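Membrane-bound lytic murein transglycosylase A (Burkholderia pseudomallei, PDB 6QK4) probably cleaves the beta-1,4 linkage between N-acetylmuramic acid and N-acetylglucosamine in peptidoglycan, leaving a 1,6-anhydro bond in the N-acetylmuramic acid residue. Local coordinates at residues G12-V16 and L288-R292; R24-W30 and F87-A93; W36-L41 and A79-E84; L282-L288 and N300-Q306. Numbering follows the deposited sequence.

Contact 1: G12-V16 and L288-R292; sequences GAAIV and LQTTR
Ile15 lays its side chain against Gln289, CG1 lying 3.5 Å from Gln289 CD, and its CD1 also comes within 3.5 Å of Gln289 O. The contact joins the extended N-terminal tail to strand 285-291 of the 3D domain, a family of the double-psi beta-barrel clan. Segment 12-16 is irregular but extended, with psi near 140° at Ala13, Ala14 and Ile15. Its nearest CA pair across the contact, Ile15 with Gln289, is 7.4 Å apart, too far for strand pairing. Side chains and water therefore make the link. With chi1 m and chi2 t, Ile15 reaches Gln289. Gln289 is t at chi1 and chi2, so its amide reaches straight out to the tail. Its NE2 donates to Ala13 O at 3.2 Å. Asn300 ND2, on the neighbouring strand, also bonds Ala13 O. Two waters complete the contact: one donates to Ala13 O and Thr290 O, at 3.0 and 2.8 Å. The other donates to Ala14 O at 2.8 Å and accepts from Gln289 NE2 at 3.2 Å.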
# COMPACT_ATOMS: atom_id res chain seq x y z
N GLY A 12 -21.50 -7.51 -2.82
CA GLY A 12 -21.38 -7.22 -4.23
C GLY A 12 -21.27 -8.42 -5.18
O GLY A 12 -21.45 -9.59 -4.82
N ALA A 13 -20.98 -8.08 -6.43
CA ALA A 13 -20.86 -9.05 -7.49
C ALA A 13 -19.66 -9.95 -7.27
O ALA A 13 -18.55 -9.45 -7.01
CB ALA A 13 -20.66 -8.34 -8.83
N ALA A 14 -19.84 -11.23 -7.56
CA ALA A 14 -18.83 -12.27 -7.39
C ALA A 14 -18.25 -12.75 -8.73
O ALA A 14 -18.96 -12.91 -9.71
CB ALA A 14 -19.44 -13.49 -6.70
N ILE A 15 -16.96 -13.03 -8.74
CA ILE A 15 -16.29 -13.48 -9.96
C ILE A 15 -16.67 -14.92 -10.30
O ILE A 15 -16.68 -15.79 -9.43
CB ILE A 15 -14.76 -13.36 -9.76
CG1 ILE A 15 -14.34 -11.89 -9.62
CG2 ILE A 15 -13.95 -14.10 -10.92
CD1 ILE A 15 -12.98 -11.72 -8.87
N VAL A 16 -16.94 -15.17 -11.58
CA VAL A 16 -17.04 -16.53 -12.10
C VAL A 16 -15.64 -16.88 -12.65
O VAL A 16 -15.28 -16.31 -13.69
CB VAL A 16 -18.07 -16.63 -13.24
CG1 VAL A 16 -18.06 -18.05 -13.76
CG2 VAL A 16 -19.45 -16.27 -12.78
N LEU A 288 -11.97 -2.52 -10.68
CA LEU A 288 -11.37 -3.70 -10.09
C LEU A 288 -12.46 -4.51 -9.38
O LEU A 288 -13.14 -3.99 -8.52
CB LEU A 288 -10.26 -3.27 -9.11
CG LEU A 288 -9.40 -4.37 -8.52
CD1 LEU A 288 -8.69 -5.20 -9.60
CD2 LEU A 288 -8.35 -3.76 -7.54
N GLN A 289 -12.57 -5.79 -9.73
CA GLN A 289 -13.47 -6.71 -9.05
C GLN A 289 -12.60 -7.75 -8.37
O GLN A 289 -11.83 -8.44 -9.04
CB GLN A 289 -14.39 -7.35 -10.08
CG GLN A 289 -15.33 -8.43 -9.40
CD GLN A 289 -16.27 -9.03 -10.43
OE1 GLN A 289 -15.99 -9.00 -11.65
NE2 GLN A 289 -17.38 -9.56 -9.97
N THR A 290 -12.71 -7.84 -7.04
CA THR A 290 -11.84 -8.75 -6.27
C THR A 290 -12.57 -9.08 -4.94
O THR A 290 -13.81 -9.01 -4.89
CB THR A 290 -10.42 -8.14 -6.15
OG1 THR A 290 -9.59 -9.10 -5.49
CG2 THR A 290 -10.37 -6.85 -5.28
N THR A 291 -11.85 -9.45 -3.89
CA THR A 291 -12.46 -9.69 -2.58
C THR A 291 -11.60 -9.08 -1.49
O THR A 291 -10.42 -8.78 -1.69
CB THR A 291 -12.63 -11.22 -2.28
OG1 THR A 291 -11.39 -11.89 -2.53
CG2 THR A 291 -13.69 -11.82 -3.20
N ARG A 292 -12.21 -8.94 -0.28
CA ARG A 292 -11.48 -8.37 0.86
C ARG A 292 -10.64 -9.44 1.53
O ARG A 292 -11.10 -10.55 1.72
CB ARG A 292 -12.45 -7.82 1.88
CG ARG A 292 -13.35 -6.74 1.40
CD ARG A 292 -13.85 -5.95 2.60
NE ARG A 292 -14.41 -4.73 2.08
CZ ARG A 292 -13.82 -3.55 2.13
NH1 ARG A 292 -12.65 -3.44 2.76
NH2 ARG A 292 -14.42 -2.49 1.61
O HOH W 1 -15.75 -10.42 -6.37
O HOH W 2 -19.79 -10.94 -11.49

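Contact 2: R24-W30 and F87-A93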
# COMPACT_ATOMS: atom_id res chain seq x y z
N ARG A 24 -7.16 -8.62 -26.10
CA ARG A 24 -6.57 -7.95 -24.93
C ARG A 24 -7.53 -6.92 -24.30
O ARG A 24 -7.68 -6.85 -23.05
CB ARG A 24 -5.27 -7.28 -25.38
CG ARG A 24 -4.66 -6.29 -24.40
CD ARG A 24 -4.03 -7.04 -23.26
NE ARG A 24 -2.74 -6.46 -22.81
CZ ARG A 24 -1.95 -7.03 -21.91
NH1 ARG A 24 -2.32 -8.18 -21.32
NH2 ARG A 24 -0.77 -6.45 -21.58
N LEU A 25 -8.17 -6.10 -25.12
CA LEU A 25 -9.15 -5.09 -24.70
C LEU A 25 -10.45 -5.25 -25.48
O LEU A 25 -10.44 -5.13 -26.71
CB LEU A 25 -8.62 -3.65 -24.88
CG LEU A 25 -7.53 -3.27 -23.86
CD1 LEU A 25 -6.68 -2.08 -24.41
CD2 LEU A 25 -8.14 -2.93 -22.46
N THR A 26 -11.56 -5.41 -24.77
CA THR A 26 -12.87 -5.60 -25.40
C THR A 26 -13.81 -4.54 -24.86
O THR A 26 -14.17 -4.59 -23.66
CB THR A 26 -13.45 -6.98 -25.11
OG1 THR A 26 -12.50 -8.00 -25.44
CG2 THR A 26 -14.75 -7.16 -25.96
N PRO A 27 -14.28 -3.58 -25.67
CA PRO A 27 -15.27 -2.62 -25.15
C PRO A 27 -16.57 -3.29 -24.75
O PRO A 27 -17.08 -4.18 -25.44
CB PRO A 27 -15.50 -1.67 -26.35
CG PRO A 27 -15.23 -2.59 -27.58
CD PRO A 27 -14.04 -3.47 -27.14
N VAL A 28 -17.12 -2.84 -23.63
CA VAL A 28 -18.40 -3.36 -23.15
C VAL A 28 -19.26 -2.18 -22.70
O VAL A 28 -18.80 -1.06 -22.57
CB VAL A 28 -18.23 -4.38 -22.02
CG1 VAL A 28 -17.33 -5.55 -22.43
CG2 VAL A 28 -17.60 -3.67 -20.78
N ALA A 29 -20.58 -2.44 -22.52
CA ALA A 29 -21.41 -1.40 -21.97
C ALA A 29 -21.20 -1.31 -20.46
O ALA A 29 -20.80 -2.28 -19.82
CB ALA A 29 -22.91 -1.70 -22.24
N TRP A 30 -21.50 -0.15 -19.88
CA TRP A 30 -21.42 -0.08 -18.43
C TRP A 30 -22.32 -1.13 -17.76
O TRP A 30 -22.00 -1.64 -16.70
CB TRP A 30 -21.74 1.35 -17.95
CG TRP A 30 -20.56 2.26 -18.13
CD1 TRP A 30 -20.35 3.18 -19.11
CD2 TRP A 30 -19.41 2.28 -17.29
NE1 TRP A 30 -19.13 3.82 -18.90
CE2 TRP A 30 -18.54 3.28 -17.78
CE3 TRP A 30 -19.04 1.59 -16.14
CZ2 TRP A 30 -17.30 3.56 -17.19
CZ3 TRP A 30 -17.79 1.86 -15.56
CH2 TRP A 30 -16.96 2.86 -16.08
N PHE A 87 -16.40 8.06 -20.30
CA PHE A 87 -15.46 6.96 -20.48
C PHE A 87 -16.19 5.75 -20.99
O PHE A 87 -17.38 5.56 -20.72
CB PHE A 87 -14.74 6.56 -19.11
CG PHE A 87 -13.84 7.64 -18.58
CD1 PHE A 87 -14.36 8.67 -17.81
CD2 PHE A 87 -12.49 7.59 -18.86
CE1 PHE A 87 -13.52 9.75 -17.36
CE2 PHE A 87 -11.61 8.64 -18.44
CZ PHE A 87 -12.15 9.73 -17.63
N THR A 88 -15.45 4.91 -21.70
CA THR A 88 -15.90 3.59 -22.07
C THR A 88 -15.08 2.53 -21.32
O THR A 88 -13.84 2.60 -21.34
CB THR A 88 -15.74 3.38 -23.59
OG1 THR A 88 -16.63 4.31 -24.26
CG2 THR A 88 -16.21 1.97 -24.00
N PRO A 89 -15.71 1.52 -20.74
CA PRO A 89 -14.93 0.45 -20.12
C PRO A 89 -14.56 -0.67 -21.09
O PRO A 89 -15.35 -1.08 -21.94
CB PRO A 89 -15.89 -0.05 -19.02
CG PRO A 89 -17.33 0.10 -19.69
CD PRO A 89 -17.17 1.30 -20.65
N PHE A 90 -13.34 -1.20 -20.94
CA PHE A 90 -12.84 -2.28 -21.79
C PHE A 90 -12.44 -3.45 -20.92
O PHE A 90 -11.51 -3.33 -20.11
CB PHE A 90 -11.62 -1.89 -22.63
CG PHE A 90 -11.93 -0.92 -23.75
CD1 PHE A 90 -12.25 0.39 -23.45
CD2 PHE A 90 -11.86 -1.30 -25.12
CE1 PHE A 90 -12.56 1.32 -24.43
CE2 PHE A 90 -12.14 -0.34 -26.12
CZ PHE A 90 -12.51 0.94 -25.76
N GLN A 91 -13.12 -4.57 -21.09
CA GLN A 91 -12.69 -5.79 -20.38
C GLN A 91 -11.24 -6.13 -20.74
O GLN A 91 -10.86 -6.11 -21.91
CB GLN A 91 -13.67 -6.94 -20.74
CG GLN A 91 -13.14 -8.32 -20.37
CD GLN A 91 -13.90 -9.39 -21.09
OE1 GLN A 91 -14.95 -9.83 -20.63
NE2 GLN A 91 -13.37 -9.82 -22.23
N PHE A 92 -10.38 -6.35 -19.71
CA PHE A 92 -8.93 -6.46 -19.90
C PHE A 92 -8.47 -7.89 -19.66
O PHE A 92 -8.74 -8.46 -18.59
CB PHE A 92 -8.24 -5.53 -18.90
CG PHE A 92 -6.75 -5.44 -19.06
CD1 PHE A 92 -6.18 -5.23 -20.31
CD2 PHE A 92 -5.93 -5.53 -17.94
CE1 PHE A 92 -4.77 -5.09 -20.44
CE2 PHE A 92 -4.52 -5.43 -18.09
CZ PHE A 92 -3.95 -5.20 -19.32
N ALA A 93 -7.82 -8.48 -20.66
CA ALA A 93 -7.32 -9.84 -20.49
C ALA A 93 -5.80 -9.92 -20.50
O ALA A 93 -5.10 -9.08 -21.09
CB ALA A 93 -7.88 -10.74 -21.59
O HOH W 3 -10.82 -8.48 -23.29
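Strands 25-27 and 87-92 run antiparallel, and most of their polar backbone atoms facing each other are paired. Thr26 and Gln91 form the hydrogen-bonded pair: Thr26 N donates to Gln91 O at 3.0 Å, and Gln91 N to Thr26 O at 2.8 Å. On either side of it, Val28 N donates to Pro89 O at 3.0 Å, and Ala93 N to Arg24 O at 2.9 Å. Side chains extend the pattern at both ends. Arg24 NH1 reaches Ala93 O at 2.9 Å, and Trp30 NE1 reaches Phe87 O at 3.1 Å. One water accepts from Thr26 OG1 and Gln91 NE2 and donates to Gln91 O. Thr88 OG1 bonds Asn347 instead. The prolines have no NH, and each lies over an aromatic face by CH-pi contact: Pro27 CB over Phe90, Pro89 CD over the five-membered ring of Trp30. Leu25 CD2 packs on Phe92 CD1 at 3.7 Å. Strand 25-27 is a short antiparallel edge strand, extending the sheet beyond strand 87-92, whose other edge pairs with strand 336-346.

Contact 3: W36-L41 and A79-E84; sequences WQDDSL and ARTFFE
Arg80 NH2 donates to Asp39 O at 2.5 Å, and Arg80 NH1 to Trp36 O at 2.7 Å. One arginine of helix 76-86 thus binds two carbonyls of loop 36-41, which leads into helix 44-55 and contains an Asx turn: Asp39 OD1 accepts from Leu41 N at 2.9 Å. Residues 36-38 have helical phi/psi, and Leu41 has positive phi (71°). Trp36 NE1 donates to Glu84 OE2 at 2.8 Å, one helical turn after Arg80. A water links Glu84 OE2 to Gln37 NE2, and a second links Arg80 NH2 to Ser40 O. Arg80 is t at chi1 and chi2 and m at chi3. This sets the guanidinium over the Trp36 ring as a cation-pi pair, with CZ 4.6 Å from the centroid of the five-membered ring. Gln37 OE1 and Leu41 CD1 lie over opposite faces of the guanidinium. The CA atoms of Leu41 and Arg80 are 7.4 Å apart, the nearest such pair. The Asp39 carboxylate turns to strand 298-307, where OD2 bonds Leu302 N and forms a salt bridge with Arg271, tying the loop to the 3D domain. Packing finishes the contact: Leu41 CD1 is 3.6 Å from Arg80 CA, and Trp36 CH2 is 3.7 Å from Phe83 CB.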
# COMPACT_ATOMS: atom_id res chain seq x y z
N TRP A 36 -20.23 -2.73 -11.00
CA TRP A 36 -20.21 -1.26 -11.10
C TRP A 36 -21.15 -0.64 -10.06
O TRP A 36 -20.81 0.35 -9.42
CB TRP A 36 -20.57 -0.84 -12.52
CG TRP A 36 -20.76 0.61 -12.80
CD1 TRP A 36 -21.87 1.24 -13.32
CD2 TRP A 36 -19.76 1.62 -12.64
NE1 TRP A 36 -21.60 2.58 -13.50
CE2 TRP A 36 -20.32 2.84 -13.05
CE3 TRP A 36 -18.45 1.60 -12.12
CZ2 TRP A 36 -19.62 4.07 -12.99
CZ3 TRP A 36 -17.72 2.85 -12.12
CH2 TRP A 36 -18.30 4.05 -12.54
N GLN A 37 -22.37 -1.17 -9.92
CA GLN A 37 -23.29 -0.55 -8.96
C GLN A 37 -22.94 -0.85 -7.51
O GLN A 37 -23.48 -0.18 -6.61
CB GLN A 37 -24.72 -1.04 -9.24
CG GLN A 37 -25.10 -0.75 -10.67
CD GLN A 37 -25.36 0.72 -10.93
OE1 GLN A 37 -25.39 1.54 -10.03
NE2 GLN A 37 -25.60 1.05 -12.19
N ASP A 38 -22.07 -1.85 -7.25
CA ASP A 38 -21.66 -2.19 -5.90
C ASP A 38 -20.65 -1.19 -5.30
O ASP A 38 -20.53 -1.07 -4.06
CB ASP A 38 -21.08 -3.59 -5.93
CG ASP A 38 -22.10 -4.64 -6.24
OD1 ASP A 38 -23.19 -4.61 -5.58
OD2 ASP A 38 -21.77 -5.53 -7.09
N ASP A 39 -19.98 -0.43 -6.14
CA ASP A 39 -19.06 0.58 -5.65
C ASP A 39 -19.83 1.86 -5.32
O ASP A 39 -20.54 2.42 -6.18
CB ASP A 39 -17.99 0.84 -6.72
CG ASP A 39 -16.88 1.81 -6.21
OD1 ASP A 39 -16.91 2.22 -5.02
OD2 ASP A 39 -15.99 2.14 -7.01
N SER A 40 -19.72 2.30 -4.06
CA SER A 40 -20.33 3.56 -3.65
C SER A 40 -19.78 4.73 -4.43
O SER A 40 -20.46 5.76 -4.56
CB SER A 40 -20.05 3.83 -2.18
OG SER A 40 -18.64 4.05 -1.96
N LEU A 41 -18.54 4.60 -4.93
CA LEU A 41 -17.73 5.64 -5.59
C LEU A 41 -17.23 6.70 -4.62
O LEU A 41 -16.58 7.65 -5.06
CB LEU A 41 -18.48 6.34 -6.76
CG LEU A 41 -18.77 5.41 -7.94
CD1 LEU A 41 -19.63 6.14 -8.97
CD2 LEU A 41 -17.46 4.90 -8.60
N ALA A 79 -21.16 11.73 -9.91
CA ALA A 79 -19.89 11.12 -10.31
C ALA A 79 -20.14 9.88 -11.16
O ALA A 79 -19.43 9.68 -12.16
CB ALA A 79 -19.04 10.74 -9.08
N ARG A 80 -21.14 9.05 -10.79
CA ARG A 80 -21.43 7.86 -11.60
C ARG A 80 -21.83 8.28 -13.01
O ARG A 80 -21.36 7.71 -14.01
CB ARG A 80 -22.56 7.02 -10.97
CG ARG A 80 -22.77 5.65 -11.61
CD ARG A 80 -23.78 4.84 -10.84
NE ARG A 80 -23.38 4.52 -9.45
CZ ARG A 80 -22.53 3.54 -9.11
NH1 ARG A 80 -21.93 2.76 -10.05
NH2 ARG A 80 -22.26 3.33 -7.82
N THR A 81 -22.68 9.30 -13.11
CA THR A 81 -23.08 9.78 -14.45
C THR A 81 -21.89 10.28 -15.25
O THR A 81 -21.74 10.00 -16.46
CB THR A 81 -24.13 10.85 -14.27
OG1 THR A 81 -25.25 10.20 -13.70
CG2 THR A 81 -24.50 11.47 -15.62
N PHE A 82 -20.98 10.98 -14.58
CA PHE A 82 -19.78 11.43 -15.26
C PHE A 82 -19.00 10.26 -15.83
O PHE A 82 -18.51 10.33 -16.95
CB PHE A 82 -18.92 12.23 -14.26
CG PHE A 82 -17.52 12.43 -14.70
CD1 PHE A 82 -17.23 13.47 -15.54
CD2 PHE A 82 -16.48 11.61 -14.25
CE1 PHE A 82 -15.95 13.74 -15.99
CE2 PHE A 82 -15.17 11.86 -14.71
CZ PHE A 82 -14.90 12.94 -15.57
N PHE A 83 -18.69 9.24 -15.01
CA PHE A 83 -17.85 8.16 -15.54
C PHE A 83 -18.55 7.45 -16.71
O PHE A 83 -17.92 7.08 -17.70
CB PHE A 83 -17.50 7.18 -14.40
CG PHE A 83 -16.49 7.73 -13.45
CD1 PHE A 83 -15.19 7.94 -13.90
CD2 PHE A 83 -16.80 8.01 -12.14
CE1 PHE A 83 -14.18 8.43 -13.02
CE2 PHE A 83 -15.80 8.49 -11.25
CZ PHE A 83 -14.52 8.70 -11.71
N GLU A 84 -19.88 7.30 -16.61
CA GLU A 84 -20.65 6.57 -17.63
C GLU A 84 -20.70 7.37 -18.92
O GLU A 84 -20.75 6.80 -20.01
CB GLU A 84 -22.06 6.26 -17.11
CG GLU A 84 -22.08 5.15 -16.02
CD GLU A 84 -23.46 4.86 -15.57
OE1 GLU A 84 -24.39 5.50 -16.16
OE2 GLU A 84 -23.68 4.08 -14.64
O HOH W 4 -26.17 3.73 -13.50
O HOH W 5 -23.01 5.26 -5.56

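Contact 4: L282-L288 and N300-Q306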
# COMPACT_ATOMS: atom_id res chain seq x y z
N LEU A 282 0.29 4.43 -16.61
CA LEU A 282 -0.06 5.32 -15.52
C LEU A 282 -1.10 6.35 -15.98
O LEU A 282 -1.05 6.89 -17.11
CB LEU A 282 1.19 6.02 -14.97
CG LEU A 282 2.14 5.09 -14.24
CD1 LEU A 282 3.45 5.84 -13.98
CD2 LEU A 282 1.57 4.48 -12.95
N GLY A 283 -2.09 6.57 -15.11
CA GLY A 283 -3.22 7.44 -15.40
C GLY A 283 -4.49 6.69 -15.80
O GLY A 283 -5.57 7.30 -15.82
N THR A 284 -4.39 5.38 -16.11
CA THR A 284 -5.57 4.62 -16.56
C THR A 284 -6.49 4.41 -15.37
O THR A 284 -6.05 3.86 -14.35
CB THR A 284 -5.18 3.25 -17.14
OG1 THR A 284 -4.16 3.41 -18.16
CG2 THR A 284 -6.41 2.53 -17.72
N PRO A 285 -7.76 4.79 -15.46
CA PRO A 285 -8.72 4.33 -14.44
C PRO A 285 -9.07 2.87 -14.71
O PRO A 285 -9.14 2.44 -15.86
CB PRO A 285 -9.96 5.22 -14.67
CG PRO A 285 -9.49 6.30 -15.71
CD PRO A 285 -8.41 5.59 -16.53
N VAL A 286 -9.28 2.10 -13.64
CA VAL A 286 -9.46 0.65 -13.72
C VAL A 286 -10.64 0.31 -12.82
O VAL A 286 -10.65 0.70 -11.64
CB VAL A 286 -8.23 -0.15 -13.23
CG1 VAL A 286 -8.48 -1.69 -13.38
CG2 VAL A 286 -6.98 0.25 -14.02
N PHE A 287 -11.63 -0.46 -13.34
CA PHE A 287 -12.63 -0.98 -12.43
C PHE A 287 -12.15 -2.35 -12.00
O PHE A 287 -11.87 -3.21 -12.85
CB PHE A 287 -14.04 -1.04 -13.06
CG PHE A 287 -15.07 -1.27 -11.97
CD1 PHE A 287 -15.43 -0.23 -11.14
CD2 PHE A 287 -15.54 -2.55 -11.67
CE1 PHE A 287 -16.29 -0.39 -10.11
CE2 PHE A 287 -16.42 -2.75 -10.57
CZ PHE A 287 -16.76 -1.67 -9.76
N LEU A 288 -11.97 -2.52 -10.68
CA LEU A 288 -11.37 -3.70 -10.09
C LEU A 288 -12.46 -4.51 -9.38
O LEU A 288 -13.14 -3.99 -8.52
CB LEU A 288 -10.26 -3.27 -9.11
CG LEU A 288 -9.40 -4.37 -8.52
CD1 LEU A 288 -8.69 -5.20 -9.60
CD2 LEU A 288 -8.35 -3.76 -7.54
N ASN A 300 -15.57 -4.40 -5.04
CA ASN A 300 -15.70 -3.87 -6.38
C ASN A 300 -15.38 -2.38 -6.35
O ASN A 300 -16.06 -1.63 -5.66
CB ASN A 300 -17.14 -4.07 -6.88
CG ASN A 300 -17.41 -5.54 -7.25
OD1 ASN A 300 -17.04 -5.99 -8.33
ND2 ASN A 300 -18.08 -6.26 -6.36
N ARG A 301 -14.31 -1.96 -7.03
CA ARG A 301 -13.78 -0.62 -6.70
C ARG A 301 -13.24 0.03 -7.97
O ARG A 301 -12.42 -0.60 -8.66
CB ARG A 301 -12.57 -0.68 -5.71
CG ARG A 301 -12.77 -0.34 -4.21
CD ARG A 301 -12.96 1.07 -4.04
NE ARG A 301 -12.91 1.66 -2.72
CZ ARG A 301 -13.97 2.01 -2.00
NH1 ARG A 301 -15.20 1.64 -2.37
NH2 ARG A 301 -13.80 2.68 -0.87
N LEU A 302 -13.66 1.26 -8.26
CA LEU A 302 -13.02 2.07 -9.30
C LEU A 302 -11.77 2.67 -8.70
O LEU A 302 -11.83 3.37 -7.69
CB LEU A 302 -13.96 3.17 -9.79
CG LEU A 302 -13.34 4.08 -10.89
CD1 LEU A 302 -12.99 3.34 -12.19
CD2 LEU A 302 -14.31 5.21 -11.15
N VAL A 303 -10.63 2.36 -9.31
CA VAL A 303 -9.32 2.82 -8.85
C VAL A 303 -8.59 3.45 -10.04
O VAL A 303 -9.03 3.41 -11.21
CB VAL A 303 -8.50 1.66 -8.25
CG1 VAL A 303 -9.30 0.99 -7.07
CG2 VAL A 303 -8.25 0.56 -9.31
N PHE A 304 -7.42 4.04 -9.73
CA PHE A 304 -6.62 4.69 -10.79
C PHE A 304 -5.21 4.16 -10.73
O PHE A 304 -4.65 4.01 -9.65
CB PHE A 304 -6.61 6.21 -10.61
CG PHE A 304 -7.95 6.85 -10.87
CD1 PHE A 304 -8.90 6.86 -9.88
CD2 PHE A 304 -8.20 7.48 -12.11
CE1 PHE A 304 -10.16 7.46 -10.14
CE2 PHE A 304 -9.45 8.07 -12.39
CZ PHE A 304 -10.43 8.02 -11.37
N ALA A 305 -4.64 3.83 -11.90
CA ALA A 305 -3.26 3.34 -11.96
C ALA A 305 -2.29 4.50 -11.75
O ALA A 305 -2.09 5.33 -12.64
CB ALA A 305 -3.03 2.66 -13.32
N GLN A 306 -1.74 4.61 -10.52
CA GLN A 306 -1.01 5.80 -10.14
C GLN A 306 0.30 5.41 -9.52
O GLN A 306 0.98 6.29 -8.97
CB GLN A 306 -1.81 6.70 -9.18
CG GLN A 306 -3.17 7.18 -9.88
CD GLN A 306 -4.01 8.11 -9.01
OE1 GLN A 306 -4.15 7.91 -7.78
NE2 GLN A 306 -4.71 9.03 -9.67
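This is the antiparallel beta-hairpin of strands 285-291 and 298-307, within the 3D domain of the double-psi beta-barrel clan. On one face Pro285 and Phe287 meet Leu302 and Phe304. Pro285 CB sits 3.7 Å from Phe304 CE2 and 4.3 Å from Leu302 CD1, over the groove between those side chains. The Phe287 ring, t at chi1, leans across the neighbouring strand. Its CD1 is 3.9 Å from Leu302 CB, its CZ is 3.8 Å from Asn300 CB, and Arg301 O lies over its face. On the other face Val303 CG2 fits between Val286 CB (4.0 Å) and Leu288 CB (4.3 Å), and Tyr320 packs on Leu288 and Val303. Helix 44-55 packs against Phe304. Four backbone bonds join Val286 with Val303 and Leu288 with Arg301, each pair bonding both ways, N to O, at 2.8 to 2.9 Å. Ala305 N reaches Thr284 O at 2.8 Å. At Gly283, phi 101° and psi -13° would jam a CB against Leu282 O, which calls for glycine; Gly283 N donates to Ala305 O at 2.8 Å.

Contact 4 is the buried one, a regular hairpin with mostly apolar side chains. Contacts 1, 2 and 3 are partly buried. Contacts 1 and 3 rely on side-chain polar groups and water, whereas contact 2 adds side-chain bonds at its ends to backbone pairing. Contacts 1 and 4 share Leu288 and strand 285-291, and contacts 1 and 3 each bond to strand 298-307 of contact 4. Contact 2 reaches the same sheet through strand 336-346, with its centre about 17 Å from that of contact 1. Contact 3 touches all the others: it meets contact 1 through Asp38 and contact 2 through Trp36 on Trp30. Contacts 2 and 4 have strand pairing, whereas contacts 1 and 3 bind irregular segments through a Gln and an Arg side chain.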